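Local atomic coordinates of uracil-dna glycosylase (Deinococcus radiodurans, PDB entry 4UQM), a protein that belongs to the uracil-DNA glycosylase superfamily of alpha/beta proteins and is seen here with nucleic acid bound. Residues Phe122-Trp133 and Val236-Val244. The protein carries 1 engineered substitution. Sequence-based numbering, arbitrary orientation.
Sequences FVAPKHGYLRSW and VEWQLPATV
Trp133 is held between two residues of the C-terminal tail. The edge of Trp238 meets one face of its indole in a T-shaped stack, with the planes of the two six-membered rings at 88° and Trp238 CE3 3.7 Å from Trp133 CE2. Over the opposite face lies the methyl CD2 of Leu240, a CH-pi contact 3.8 Å from the centroid of the five-membered ring of Trp133. In the plane of the same indole, Trp133 NE1 donates to Trp238 O at 2.9 Å, reaching that oxygen from above its carbonyl plane rather than along a lone pair. Leu240 divides its branches: CD2 also touches Ser132 OG, while CD1 packs on Leu130 CD2 and Pro125 CG.

The tail 236-244 follows helix 220-230 and runs beside the loop 122-130, part of the link from helix 106-118 to the short helix 131-134 ahead of strand 138-142, an outer strand of the parallel sheet in this alpha/beta fold; Tyr112 of helix 106-118 touches both Pro125 and Leu240.

The side-chain amide of Gln239 pairs with both backbone polar atoms of Val123, N and O. Its OE1 accepts from Val123 N in the carbonyl plane, on a lone pair, and its NE2 donates almost straight (176°) to Val123 O, 2.9 Å away. The other N-H of NE2 goes to Leu240 O, so three bonds fix the amide's rotation.

With CG between the backbone N and carbonyl carbon (chi1 71°), the His127 ring turns toward the tail. NE2 of His127 donates to Pro241 O at 2.7 Å, and ND1 accepts from Tyr129 N within the ring plane, which sets the flip of the imidazole. Val244 CG1 lies over one face, 3.7 Å from the centroid of the His127 ring, and Pro125 CG over the opposite face, both offset toward the rim.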
# COMPACT_ATOMS: atom_id res chain seq x y z
N PHE A 122 11.68 -17.86 -6.29
CA PHE A 122 10.82 -16.82 -6.89
C PHE A 122 11.26 -16.58 -8.33
O PHE A 122 12.47 -16.37 -8.61
CB PHE A 122 10.91 -15.52 -6.10
CG PHE A 122 10.07 -14.44 -6.69
CD1 PHE A 122 8.72 -14.35 -6.39
CD2 PHE A 122 10.61 -13.54 -7.61
CE1 PHE A 122 7.92 -13.36 -7.00
CE2 PHE A 122 9.84 -12.55 -8.20
CZ PHE A 122 8.48 -12.46 -7.90
N VAL A 123 10.30 -16.60 -9.26
CA VAL A 123 10.56 -16.29 -10.67
C VAL A 123 9.69 -15.10 -11.04
O VAL A 123 8.48 -15.20 -10.99
CB VAL A 123 10.23 -17.49 -11.61
CG1 VAL A 123 10.48 -17.11 -13.05
CG2 VAL A 123 11.08 -18.68 -11.29
N ALA A 124 10.31 -13.98 -11.40
CA ALA A 124 9.56 -12.79 -11.74
C ALA A 124 8.72 -13.02 -12.99
O ALA A 124 9.24 -13.51 -13.98
CB ALA A 124 10.51 -11.64 -11.98
N PRO A 125 7.43 -12.70 -12.93
CA PRO A 125 6.59 -12.84 -14.10
C PRO A 125 6.71 -11.62 -14.99
O PRO A 125 7.32 -10.62 -14.63
CB PRO A 125 5.22 -12.89 -13.51
CG PRO A 125 5.31 -11.96 -12.36
CD PRO A 125 6.65 -12.14 -11.80
N LYS A 126 6.15 -11.76 -16.18
CA LYS A 126 6.20 -10.68 -17.18
C LYS A 126 5.21 -9.55 -16.90
O LYS A 126 5.32 -8.47 -17.47
CB LYS A 126 5.93 -11.29 -18.57
CG LYS A 126 7.02 -12.27 -18.99
CD LYS A 126 8.37 -11.59 -19.22
CE LYS A 126 9.48 -12.53 -19.64
NZ LYS A 126 9.29 -13.04 -21.01
N HIS A 127 4.23 -9.81 -16.08
CA HIS A 127 3.22 -8.83 -15.69
C HIS A 127 3.52 -8.24 -14.34
O HIS A 127 4.39 -8.75 -13.61
CB HIS A 127 1.83 -9.51 -15.68
CG HIS A 127 1.68 -10.48 -14.56
ND1 HIS A 127 1.33 -10.09 -13.29
CD2 HIS A 127 1.82 -11.83 -14.50
CE1 HIS A 127 1.29 -11.13 -12.49
NE2 HIS A 127 1.63 -12.20 -13.19
N GLY A 128 2.75 -7.18 -13.99
CA GLY A 128 2.92 -6.52 -12.71
C GLY A 128 1.69 -6.48 -11.82
O GLY A 128 1.57 -5.60 -10.97
N TYR A 129 0.78 -7.45 -11.98
CA TYR A 129 -0.53 -7.45 -11.30
C TYR A 129 -0.44 -8.20 -9.99
O TYR A 129 -0.16 -9.41 -9.97
CB TYR A 129 -1.53 -8.09 -12.23
CG TYR A 129 -2.95 -8.02 -11.80
CD1 TYR A 129 -3.57 -6.84 -11.53
CD2 TYR A 129 -3.70 -9.19 -11.74
CE1 TYR A 129 -4.94 -6.79 -11.18
CE2 TYR A 129 -5.04 -9.16 -11.44
CZ TYR A 129 -5.65 -7.97 -11.13
OH TYR A 129 -7.03 -7.91 -10.83
N LEU A 130 -0.69 -7.48 -8.89
CA LEU A 130 -0.41 -7.99 -7.55
C LEU A 130 -1.65 -8.38 -6.77
O LEU A 130 -1.59 -8.59 -5.56
CB LEU A 130 0.43 -6.97 -6.78
CG LEU A 130 1.68 -6.47 -7.47
CD1 LEU A 130 2.35 -5.43 -6.57
CD2 LEU A 130 2.64 -7.59 -7.79
N ARG A 131 -2.78 -8.56 -7.46
CA ARG A 131 -4.04 -8.89 -6.80
C ARG A 131 -3.90 -10.16 -5.95
O ARG A 131 -4.52 -10.27 -4.87
CB ARG A 131 -5.17 -9.07 -7.81
CG ARG A 131 -6.51 -9.46 -7.20
CD ARG A 131 -7.57 -9.72 -8.24
NE ARG A 131 -7.34 -10.88 -9.16
CZ ARG A 131 -7.96 -11.11 -10.34
NH1 ARG A 131 -8.87 -10.27 -10.81
NH2 ARG A 131 -7.65 -12.19 -11.06
N SER A 132 -3.11 -11.11 -6.42
CA SER A 132 -2.96 -12.39 -5.68
C SER A 132 -2.23 -12.22 -4.35
O SER A 132 -2.38 -13.09 -3.48
CB SER A 132 -2.33 -13.49 -6.53
OG SER A 132 -1.00 -13.15 -6.84
N TRP A 133 -1.51 -11.14 -4.16
CA TRP A 133 -0.95 -10.81 -2.85
C TRP A 133 -2.05 -10.22 -1.94
O TRP A 133 -2.20 -10.58 -0.79
CB TRP A 133 0.19 -9.80 -2.93
CG TRP A 133 1.47 -10.30 -3.53
CD1 TRP A 133 1.79 -11.58 -3.88
CD2 TRP A 133 2.62 -9.51 -3.85
NE1 TRP A 133 3.05 -11.62 -4.42
CE2 TRP A 133 3.60 -10.36 -4.36
CE3 TRP A 133 2.94 -8.16 -3.66
CZ2 TRP A 133 4.83 -9.90 -4.80
CZ3 TRP A 133 4.20 -7.72 -4.05
CH2 TRP A 133 5.13 -8.58 -4.61
N VAL A 236 3.31 -15.61 3.60
CA VAL A 236 2.82 -15.18 2.30
C VAL A 236 3.46 -16.00 1.19
O VAL A 236 4.65 -16.28 1.20
CB VAL A 236 3.18 -13.68 2.04
CG1 VAL A 236 2.79 -13.22 0.63
CG2 VAL A 236 2.51 -12.78 3.08
N GLU A 237 2.65 -16.39 0.21
CA GLU A 237 3.17 -16.94 -1.01
C GLU A 237 3.50 -15.79 -1.95
O GLU A 237 2.59 -15.19 -2.56
CB GLU A 237 2.14 -17.84 -1.65
CG GLU A 237 2.54 -18.35 -3.02
CD GLU A 237 3.75 -19.20 -2.94
OE1 GLU A 237 3.63 -20.36 -2.51
OE2 GLU A 237 4.85 -18.71 -3.21
N TRP A 238 4.77 -15.40 -1.99
CA TRP A 238 5.16 -14.26 -2.78
C TRP A 238 5.15 -14.55 -4.29
O TRP A 238 5.02 -13.62 -5.10
CB TRP A 238 6.55 -13.72 -2.34
CG TRP A 238 6.57 -13.18 -0.92
CD1 TRP A 238 7.15 -13.76 0.17
CD2 TRP A 238 5.98 -11.95 -0.47
NE1 TRP A 238 6.96 -12.96 1.28
CE2 TRP A 238 6.26 -11.84 0.91
CE3 TRP A 238 5.29 -10.92 -1.11
CZ2 TRP A 238 5.81 -10.76 1.68
CZ3 TRP A 238 4.86 -9.85 -0.34
CH2 TRP A 238 5.12 -9.78 1.03
N GLN A 239 5.31 -15.81 -4.70
CA GLN A 239 5.23 -16.12 -6.13
C GLN A 239 3.92 -15.70 -6.72
O GLN A 239 2.89 -15.94 -6.14
CB GLN A 239 5.41 -17.63 -6.35
CG GLN A 239 5.47 -18.02 -7.83
CD GLN A 239 6.64 -17.33 -8.53
OE1 GLN A 239 7.81 -17.59 -8.19
NE2 GLN A 239 6.35 -16.48 -9.49
N LEU A 240 4.00 -14.99 -7.86
CA LEU A 240 2.86 -14.55 -8.64
C LEU A 240 2.60 -15.53 -9.76
O LEU A 240 3.53 -16.21 -10.20
CB LEU A 240 3.17 -13.19 -9.21
CG LEU A 240 3.31 -12.10 -8.15
CD1 LEU A 240 4.13 -10.96 -8.72
CD2 LEU A 240 1.97 -11.61 -7.60
N PRO A 241 1.35 -15.59 -10.26
CA PRO A 241 1.09 -16.42 -11.44
C PRO A 241 1.90 -16.01 -12.65
O PRO A 241 2.15 -14.81 -12.83
CB PRO A 241 -0.41 -16.25 -11.69
CG PRO A 241 -0.90 -15.30 -10.74
CD PRO A 241 0.18 -14.82 -9.84
N ALA A 242 2.29 -16.97 -13.50
CA ALA A 242 3.00 -16.59 -14.70
C ALA A 242 2.18 -15.71 -15.65
O ALA A 242 2.71 -14.81 -16.28
CB ALA A 242 3.50 -17.83 -15.45
N THR A 243 0.89 -15.97 -15.73
CA THR A 243 -0.02 -15.17 -16.54
C THR A 243 -1.28 -14.85 -15.73
O THR A 243 -1.68 -15.60 -14.80
CB THR A 243 -0.44 -15.91 -17.84
OG1 THR A 243 -1.24 -17.04 -17.51
CG2 THR A 243 0.76 -16.41 -18.64
N VAL A 244 -1.90 -13.74 -16.10
CA VAL A 244 -3.07 -13.17 -15.44
C VAL A 244 -4.15 -12.74 -16.44
O VAL A 244 -3.86 -12.59 -17.61
CB VAL A 244 -2.64 -11.93 -14.58
CG1 VAL A 244 -1.89 -12.39 -13.38
CG2 VAL A 244 -1.78 -10.92 -15.32
O HOH W 1 5.38 -14.46 -16.94
O HOH W 2 0.51 -14.66 -5.07